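Local coordinates for protein heat shock protease HtrA (Thermotoga maritima, PDB 1L1J) that probably acts as an ATP-independent heat-shock serine endopeptidase, represented here by its trypsin-like protease domain, at residues Thr28-Asp32 against Gln53-Leu57. Numbering follows the deposited sequence.
Sequences TSFFD and QVASL
Between T28 and D32 the chain forms an irregular loop with no helix or strand, and it meets the start of the strand that follows Q53 through two neighbouring phenylalanines. The nearest CA pair is F31 and A55, 5.8 Å apart; no hydrogen bond crosses, and 213 Å² is buried, both sides summed, with A55 (65 Å²) and F30 (54 Å²) giving the largest shares. S29 makes no contact, its CA-to-CB bond turning away from 53-57. F30 points its own toward that segment; with chi1 at 25°, between rotamer wells, its ring lies against the A55 methyl. F30 O approaches S56 OG to 3.2 Å without an assigned hydrogen bond; S56 OG has a weak one with V75 O. F31 (-92/59) is the centre of an inverse gamma turn, consistent with the weak 3.2 Å bond from D32 N to F30 O. Its t rotamer (chi1 -152°) brings the ring up to two carbonyl oxygens, with F31 CE1 3.4 Å from V54 O and F31 CD1 3.9 Å from A55 O. In 53-57, V54 (-105/144) is the first residue to leave the helical conformation, and the chain turns a corner at A55 (-108/-35) before S56 extends (-160/137). A55 and S56 both face V22, making a classic beta bulge. In this chymotrypsin-type fold the contact packs the connection between neighbouring antiparallel strands 17-23 and 54-64 on the bulged beginning of the latter, at the surface; F30 touches V22 and A79, its side chain about 6 Å from that of H74, a predicted charge-relay residue, while F31 reaches E36 of helix 33-42.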
ATOM      1  N   THR A  28      -4.008  19.325   1.647  1.00108.92           N
ATOM      2  CA  THR A  28      -2.619  19.740   1.288  1.00109.93           C
ATOM      3  C   THR A  28      -1.686  19.673   2.504  1.00110.18           C
ATOM      4  O   THR A  28      -1.294  20.700   3.069  1.00110.32           O
ATOM      5  CB  THR A  28      -2.603  21.178   0.694  1.00110.09           C
ATOM      6  OG1 THR A  28      -3.333  21.193  -0.540  1.00109.85           O
ATOM      7  CG2 THR A  28      -1.171  21.647   0.430  1.00109.68           C
ATOM      8  N   SER A  29      -1.336  18.449   2.894  1.00109.88           N
ATOM      9  CA  SER A  29      -0.452  18.193   4.034  1.00109.17           C
ATOM     10  C   SER A  29       0.382  16.940   3.744  1.00108.53           C
ATOM     11  O   SER A  29       1.593  16.902   3.996  1.00107.49           O
ATOM     12  CB  SER A  29      -1.288  17.985   5.307  1.00109.05           C
ATOM     13  OG  SER A  29      -0.484  17.579   6.401  1.00108.37           O
ATOM     14  N   PHE A  30      -0.294  15.923   3.210  1.00108.05           N
ATOM     15  CA  PHE A  30       0.309  14.638   2.844  1.00106.67           C
ATOM     16  C   PHE A  30       1.279  14.822   1.681  1.00104.94           C
ATOM     17  O   PHE A  30       1.626  13.867   0.979  1.00104.75           O
ATOM     18  CB  PHE A  30      -0.792  13.639   2.455  1.00107.27           C
ATOM     19  CG  PHE A  30      -2.058  14.294   1.954  1.00107.99           C
ATOM     20  CD1 PHE A  30      -2.021  15.209   0.903  1.00108.00           C
ATOM     21  CD2 PHE A  30      -3.284  14.016   2.555  1.00108.69           C
ATOM     22  CE1 PHE A  30      -3.185  15.838   0.463  1.00108.66           C
ATOM     23  CE2 PHE A  30      -4.456  14.642   2.117  1.00108.88           C
ATOM     24  CZ  PHE A  30      -4.405  15.554   1.070  1.00108.85           C
ATOM     25  N   PHE A  31       1.710  16.062   1.490  1.00102.59           N
ATOM     26  CA  PHE A  31       2.634  16.397   0.423  1.00100.21           C
ATOM     27  C   PHE A  31       4.068  16.303   0.941  1.00 97.29           C
ATOM     28  O   PHE A  31       4.796  17.298   0.916  1.00 97.96           O
ATOM     29  CB  PHE A  31       2.357  17.826  -0.081  1.00101.60           C
ATOM     30  CG  PHE A  31       2.734  18.059  -1.529  1.00102.36           C
ATOM     31  CD1 PHE A  31       1.746  18.164  -2.510  1.00102.69           C
ATOM     32  CD2 PHE A  31       4.075  18.169  -1.911  1.00102.57           C
ATOM     33  CE1 PHE A  31       2.084  18.377  -3.854  1.00103.37           C
ATOM     34  CE2 PHE A  31       4.427  18.381  -3.248  1.00102.84           C
ATOM     35  CZ  PHE A  31       3.430  18.486  -4.223  1.00103.63           C
ATOM     36  N   ASP A  32       4.477  15.133   1.432  1.00 93.02           N
ATOM     37  CA  ASP A  32       5.851  15.000   1.909  1.00 89.52           C
ATOM     38  C   ASP A  32       6.764  14.921   0.688  1.00 87.66           C
ATOM     39  O   ASP A  32       6.786  13.912  -0.021  1.00 86.02           O
ATOM     40  CB  ASP A  32       6.028  13.761   2.790  1.00 88.14           C
ATOM     41  CG  ASP A  32       7.486  13.541   3.212  1.00 86.79           C
ATOM     42  OD1 ASP A  32       8.197  14.528   3.501  1.00 84.57           O
ATOM     43  OD2 ASP A  32       7.918  12.370   3.264  1.00 85.72           O
ATOM     44  N   GLN A  53      -1.813  19.647  -9.733  1.00 69.85           N
ATOM     45  CA  GLN A  53      -3.048  18.885  -9.549  1.00 68.23           C
ATOM     46  C   GLN A  53      -3.104  17.774  -8.495  1.00 67.29           C
ATOM     47  O   GLN A  53      -4.168  17.524  -7.928  1.00 66.87           O
ATOM     48  CB  GLN A  53      -3.493  18.293 -10.892  1.00 68.45           C
ATOM     49  CG  GLN A  53      -3.763  19.332 -11.983  1.00 69.53           C
ATOM     50  CD  GLN A  53      -4.420  18.735 -13.223  1.00 69.07           C
ATOM     51  OE1 GLN A  53      -5.591  18.345 -13.198  1.00 66.99           O
ATOM     52  NE2 GLN A  53      -3.664  18.658 -14.313  1.00 70.02           N
ATOM     53  N   VAL A  54      -1.985  17.107  -8.223  1.00 65.72           N
ATOM     54  CA  VAL A  54      -1.994  15.995  -7.269  1.00 64.12           C
ATOM     55  C   VAL A  54      -1.394  16.279  -5.895  1.00 63.75           C
ATOM     56  O   VAL A  54      -0.415  17.008  -5.759  1.00 63.76           O
ATOM     57  CB  VAL A  54      -1.293  14.748  -7.869  1.00 63.33           C
ATOM     58  CG1 VAL A  54      -1.443  13.557  -6.934  1.00 63.06           C
ATOM     59  CG2 VAL A  54      -1.898  14.417  -9.220  1.00 61.58           C
ATOM     60  N   ALA A  55      -1.996  15.681  -4.875  1.00 62.48           N
ATOM     61  CA  ALA A  55      -1.543  15.871  -3.510  1.00 62.63           C
ATOM     62  C   ALA A  55      -0.878  14.601  -3.017  1.00 61.52           C
ATOM     63  O   ALA A  55       0.086  14.641  -2.249  1.00 60.47           O
ATOM     64  CB  ALA A  55      -2.726  16.231  -2.621  1.00 63.95           C
ATOM     65  N   SER A  56      -1.409  13.470  -3.470  1.00 61.57           N
ATOM     66  CA  SER A  56      -0.882  12.162  -3.108  1.00 59.83           C
ATOM     67  C   SER A  56      -1.291  11.066  -4.080  1.00 58.57           C
ATOM     68  O   SER A  56      -2.444  10.985  -4.521  1.00 57.81           O
ATOM     69  CB  SER A  56      -1.323  11.773  -1.702  1.00 60.51           C
ATOM     70  OG  SER A  56      -0.247  11.914  -0.792  1.00 64.18           O
ATOM     71  N   LEU A  57      -0.318  10.225  -4.405  1.00 56.84           N
ATOM     72  CA  LEU A  57      -0.512   9.100  -5.302  1.00 53.66           C
ATOM     73  C   LEU A  57       0.031   7.898  -4.554  1.00 52.18           C
ATOM     74  O   LEU A  57       1.132   7.949  -4.001  1.00 52.29           O
ATOM     75  CB  LEU A  57       0.274   9.323  -6.594  1.00 52.24           C
ATOM     76  CG  LEU A  57       0.240   8.228  -7.651  1.00 51.76           C
ATOM     77  CD1 LEU A  57      -1.193   7.905  -8.051  1.00 50.89           C
ATOM     78  CD2 LEU A  57       1.032   8.702  -8.845  1.00 52.20           C
TER